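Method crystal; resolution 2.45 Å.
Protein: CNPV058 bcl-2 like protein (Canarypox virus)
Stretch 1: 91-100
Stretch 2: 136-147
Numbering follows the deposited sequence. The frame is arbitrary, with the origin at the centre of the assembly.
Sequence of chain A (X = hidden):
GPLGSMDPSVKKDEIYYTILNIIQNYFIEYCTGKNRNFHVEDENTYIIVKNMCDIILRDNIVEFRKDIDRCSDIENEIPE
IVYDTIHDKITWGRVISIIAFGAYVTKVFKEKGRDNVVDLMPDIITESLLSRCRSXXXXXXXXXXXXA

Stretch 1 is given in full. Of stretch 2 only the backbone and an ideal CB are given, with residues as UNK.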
# COMPACT_ATOMS: atom_id res chain seq x y z
N THR A 91 -3.87 -11.54 -2.99
CA THR A 91 -5.21 -11.30 -2.48
C THR A 91 -5.35 -9.82 -2.17
O THR A 91 -4.36 -9.11 -1.93
CB THR A 91 -5.53 -12.12 -1.22
OG1 THR A 91 -4.65 -11.72 -0.16
CG2 THR A 91 -5.36 -13.61 -1.50
N TRP A 92 -6.60 -9.34 -2.18
CA TRP A 92 -6.84 -7.94 -1.87
C TRP A 92 -6.42 -7.60 -0.45
O TRP A 92 -5.96 -6.48 -0.20
CB TRP A 92 -8.32 -7.60 -2.09
CG TRP A 92 -8.64 -7.30 -3.53
CD1 TRP A 92 -9.45 -8.03 -4.37
CD2 TRP A 92 -8.15 -6.20 -4.31
NE1 TRP A 92 -9.49 -7.44 -5.61
CE2 TRP A 92 -8.71 -6.32 -5.60
CE3 TRP A 92 -7.30 -5.13 -4.03
CZ2 TRP A 92 -8.44 -5.40 -6.61
CZ3 TRP A 92 -7.04 -4.21 -5.04
CH2 TRP A 92 -7.60 -4.36 -6.31
N GLY A 93 -6.54 -8.55 0.47
CA GLY A 93 -6.08 -8.30 1.83
C GLY A 93 -4.60 -7.98 1.88
O GLY A 93 -4.18 -7.04 2.57
N ARG A 94 -3.79 -8.74 1.15
CA ARG A 94 -2.36 -8.46 1.11
C ARG A 94 -2.07 -7.16 0.37
O ARG A 94 -1.22 -6.37 0.80
CB ARG A 94 -1.62 -9.64 0.46
CG ARG A 94 -1.66 -10.89 1.31
CD ARG A 94 -1.09 -12.11 0.60
NE ARG A 94 -1.12 -13.29 1.46
CZ ARG A 94 -0.51 -14.44 1.18
NH1 ARG A 94 0.19 -14.57 0.07
NH2 ARG A 94 -0.61 -15.45 2.03
N VAL A 95 -2.77 -6.92 -0.74
CA VAL A 95 -2.56 -5.68 -1.50
C VAL A 95 -2.87 -4.47 -0.63
O VAL A 95 -2.14 -3.47 -0.67
CB VAL A 95 -3.42 -5.69 -2.78
CG1 VAL A 95 -3.38 -4.35 -3.47
CG2 VAL A 95 -2.94 -6.78 -3.73
N ILE A 96 -3.94 -4.53 0.16
CA ILE A 96 -4.30 -3.40 1.01
C ILE A 96 -3.27 -3.23 2.13
O ILE A 96 -2.87 -2.10 2.45
CB ILE A 96 -5.72 -3.58 1.57
CG1 ILE A 96 -6.76 -3.53 0.44
CG2 ILE A 96 -6.02 -2.54 2.63
CD1 ILE A 96 -6.90 -2.18 -0.23
N SER A 97 -2.84 -4.33 2.74
CA SER A 97 -1.83 -4.26 3.79
C SER A 97 -0.55 -3.59 3.29
O SER A 97 0.09 -2.84 4.02
CB SER A 97 -1.53 -5.66 4.31
OG SER A 97 -2.73 -6.31 4.70
N ILE A 98 -0.17 -3.88 2.04
CA ILE A 98 0.99 -3.22 1.44
C ILE A 98 0.77 -1.72 1.37
O ILE A 98 1.64 -0.92 1.74
CB ILE A 98 1.27 -3.82 0.05
CG1 ILE A 98 1.81 -5.24 0.19
CG2 ILE A 98 2.25 -2.94 -0.74
CD1 ILE A 98 1.60 -6.08 -1.05
N ILE A 99 -0.40 -1.31 0.87
CA ILE A 99 -0.69 0.12 0.73
C ILE A 99 -0.66 0.80 2.09
O ILE A 99 -0.10 1.90 2.24
CB ILE A 99 -2.04 0.31 0.02
CG1 ILE A 99 -1.98 -0.25 -1.40
CG2 ILE A 99 -2.43 1.79 -0.01
CD1 ILE A 99 -3.35 -0.47 -2.04
N ALA A 100 -1.25 0.17 3.10
CA ALA A 100 -1.28 0.76 4.43
C ALA A 100 0.12 0.89 5.00
O ALA A 100 0.52 1.97 5.47
CB ALA A 100 -2.17 -0.08 5.36
N UNK A 136 -3.45 -10.07 -12.68
CA UNK A 136 -4.42 -10.30 -11.60
C UNK A 136 -5.33 -9.09 -11.43
O UNK A 136 -6.55 -9.24 -11.26
CB UNK A 136 -3.70 -10.61 -10.28
N UNK A 137 -4.76 -7.88 -11.46
CA UNK A 137 -5.56 -6.67 -11.33
C UNK A 137 -6.42 -6.44 -12.56
O UNK A 137 -7.60 -6.08 -12.45
CB UNK A 137 -4.66 -5.46 -11.09
N UNK A 138 -5.86 -6.63 -13.75
CA UNK A 138 -6.62 -6.43 -14.97
C UNK A 138 -7.81 -7.38 -15.05
O UNK A 138 -8.91 -6.97 -15.43
CB UNK A 138 -5.72 -6.61 -16.19
N UNK A 139 -7.61 -8.65 -14.68
CA UNK A 139 -8.68 -9.63 -14.78
C UNK A 139 -9.84 -9.34 -13.82
O UNK A 139 -10.86 -10.03 -13.89
CB UNK A 139 -8.12 -11.03 -14.51
N UNK A 140 -9.70 -8.35 -12.94
CA UNK A 140 -10.78 -7.91 -12.08
C UNK A 140 -11.22 -6.49 -12.40
O UNK A 140 -11.97 -5.89 -11.62
CB UNK A 140 -10.35 -8.01 -10.61
N UNK A 141 -10.77 -5.93 -13.52
CA UNK A 141 -11.03 -4.53 -13.84
C UNK A 141 -10.53 -3.64 -12.72
O UNK A 141 -11.20 -2.69 -12.29
CB UNK A 141 -12.52 -4.29 -14.08
N UNK A 142 -9.34 -3.95 -12.21
CA UNK A 142 -8.65 -3.17 -11.18
C UNK A 142 -9.54 -3.13 -9.94
O UNK A 142 -9.88 -4.20 -9.42
CB UNK A 142 -8.33 -1.76 -11.67
N UNK A 143 -9.92 -1.96 -9.43
CA UNK A 143 -10.57 -1.88 -8.13
C UNK A 143 -11.97 -2.46 -8.12
O UNK A 143 -12.54 -2.62 -7.03
CB UNK A 143 -10.62 -0.42 -7.67
N UNK A 144 -12.55 -2.77 -9.28
CA UNK A 144 -13.89 -3.37 -9.30
C UNK A 144 -13.92 -4.66 -8.48
O UNK A 144 -14.91 -4.93 -7.78
CB UNK A 144 -14.33 -3.65 -10.74
N UNK A 145 -12.86 -5.45 -8.55
CA UNK A 145 -12.81 -6.69 -7.80
C UNK A 145 -12.83 -6.50 -6.30
O UNK A 145 -13.18 -7.42 -5.56
CB UNK A 145 -11.56 -7.47 -8.19
N UNK A 146 -12.46 -5.31 -5.83
CA UNK A 146 -12.38 -5.05 -4.40
C UNK A 146 -13.73 -4.66 -3.80
O UNK A 146 -13.91 -4.80 -2.59
CB UNK A 146 -11.36 -3.95 -4.13
N UNK A 147 -14.67 -4.19 -4.61
CA UNK A 147 -15.95 -3.73 -4.11
C UNK A 147 -16.69 -4.84 -3.38
O UNK A 147 -17.48 -4.57 -2.47
CB UNK A 147 -16.81 -3.19 -5.26

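Stretch 1 opens with Thr 91, whose OG1 caps the helix through a weak bond from Arg 94 N, and then offers the large indole of Trp 92, around which stretch 2 bends.

Position 136 is helical, and its CA-to-CB bond points toward stretch 1, but nothing there lies within 5.5 Å of the ideal CB. Only a long side chain could close this gap, and an aromatic or a long aliphatic one would suit the apolar surroundings. The residue is Trp 136. With chi1 t, its ring presents an edge to one face of Trp 92, with planes at 56° and Trp 136 CH2 3.5 Å from Trp 92 CE2; Trp 136 CZ3 also reaches Val 95 CG2 at 4.3 Å.

At 137 the bond points sideways, so leucine, isoleucine or methionine could bend back to the indole. Leu 137 does so, its CD2 lying 3.5 Å from Trp 92 CH2.

Positions 138 and 139 are out of reach and little constrained by stretch 1; they are Ser 138 and Asp 139, in a type I turn that runs from 138 to 141.

Position 140 points toward Trp 92, with the ideal CB 5.1 Å from NE1. That indole N-H calls for an acceptor, so a side chain long enough to bring an acceptor there, such as glutamine or glutamate, would serve. Gln 140 accepts through OE1, 2.9 Å from Trp 92 NE1, at the edge of the ring.

Position 141, with phi/psi of 56/43, favours glycine, asparagine or aspartate; it is Asn 141. At 142, phi/psi of 60/-123 would favour glycine, yet the residue is Cys 142. Its CA-to-CB bond points away, while its backbone O approaches Trp 92 CZ2 at 3.4 Å.

At 143 the bond points away, so a small residue would make little contact and a long apolar one could return. Trp 143 returns: its CZ3 is 3.8 Å from Trp 92 CZ3, the rings slid apart with little overlap, and its CH2 meets Ile 99 CD1 at 4.2 Å.

Position 144 points away and could be polar; Asp 144 salt-bridges to 147.

At 145 an ideal CB would sit 3.3 Å from Trp 92 NE1, a tight fit that favours glycine. Gly 145 is present.

Position 146 places its CB over the indole, suiting an aliphatic side chain. Leu 146 CB lies 3.9 Å from the centroid of the six-membered ring of Trp 92, on the face opposite Trp 136, and its CD2 reaches Ile 96 CD1 at 4.1 Å.

Position 147 is out of reach and little constrained by stretch 1, so many side chains would do; Lys 147 is poorly ordered.

Stretch 2 136-147: WLSDQNCWDGLK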
# COMPACT_ATOMS: atom_id res chain seq x y z
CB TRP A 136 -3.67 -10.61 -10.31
CG TRP A 136 -4.55 -10.96 -9.15
CD1 TRP A 136 -5.01 -12.21 -8.82
CD2 TRP A 136 -5.06 -10.07 -8.15
NE1 TRP A 136 -5.78 -12.14 -7.68
CE2 TRP A 136 -5.83 -10.84 -7.26
CE3 TRP A 136 -4.95 -8.69 -7.94
CZ2 TRP A 136 -6.48 -10.28 -6.16
CZ3 TRP A 136 -5.59 -8.14 -6.85
CH2 TRP A 136 -6.35 -8.93 -5.97
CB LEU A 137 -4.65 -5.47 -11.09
CG LEU A 137 -4.06 -5.39 -9.68
CD1 LEU A 137 -2.97 -4.36 -9.64
CD2 LEU A 137 -5.15 -5.05 -8.68
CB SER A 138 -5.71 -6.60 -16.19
OG SER A 138 -6.45 -6.45 -17.39
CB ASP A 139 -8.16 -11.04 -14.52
CG ASP A 139 -7.22 -11.52 -15.62
OD1 ASP A 139 -6.07 -11.89 -15.31
OD2 ASP A 139 -7.63 -11.50 -16.80
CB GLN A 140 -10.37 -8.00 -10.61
CG GLN A 140 -9.83 -9.35 -10.21
CD GLN A 140 -9.70 -9.50 -8.72
OE1 GLN A 140 -10.44 -8.87 -7.96
NE2 GLN A 140 -8.77 -10.34 -8.29
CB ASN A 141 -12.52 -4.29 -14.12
CG ASN A 141 -12.78 -2.93 -14.73
OD1 ASN A 141 -11.87 -2.28 -15.23
ND2 ASN A 141 -14.03 -2.50 -14.68
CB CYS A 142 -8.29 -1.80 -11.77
SG CYS A 142 -7.04 -1.89 -13.07
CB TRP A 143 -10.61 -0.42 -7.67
CG TRP A 143 -9.28 0.25 -7.69
CD1 TRP A 143 -8.79 1.09 -8.65
CD2 TRP A 143 -8.25 0.15 -6.69
NE1 TRP A 143 -7.53 1.52 -8.31
CE2 TRP A 143 -7.18 0.95 -7.11
CE3 TRP A 143 -8.14 -0.55 -5.48
CZ2 TRP A 143 -6.00 1.08 -6.37
CZ3 TRP A 143 -6.97 -0.41 -4.75
CH2 TRP A 143 -5.92 0.39 -5.20
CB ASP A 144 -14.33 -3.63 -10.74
CG ASP A 144 -14.79 -2.36 -11.45
OD1 ASP A 144 -14.90 -1.31 -10.79
OD2 ASP A 144 -15.04 -2.42 -12.67
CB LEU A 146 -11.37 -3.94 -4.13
CG LEU A 146 -11.14 -3.56 -2.67
CD1 LEU A 146 -10.49 -4.71 -1.91
CD2 LEU A 146 -10.29 -2.30 -2.58
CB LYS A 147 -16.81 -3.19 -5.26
CG LYS A 147 -16.21 -1.98 -5.97
CD LYS A 147 -17.10 -1.51 -7.11
CE LYS A 147 -16.49 -0.32 -7.83
NZ LYS A 147 -17.34 0.13 -8.97
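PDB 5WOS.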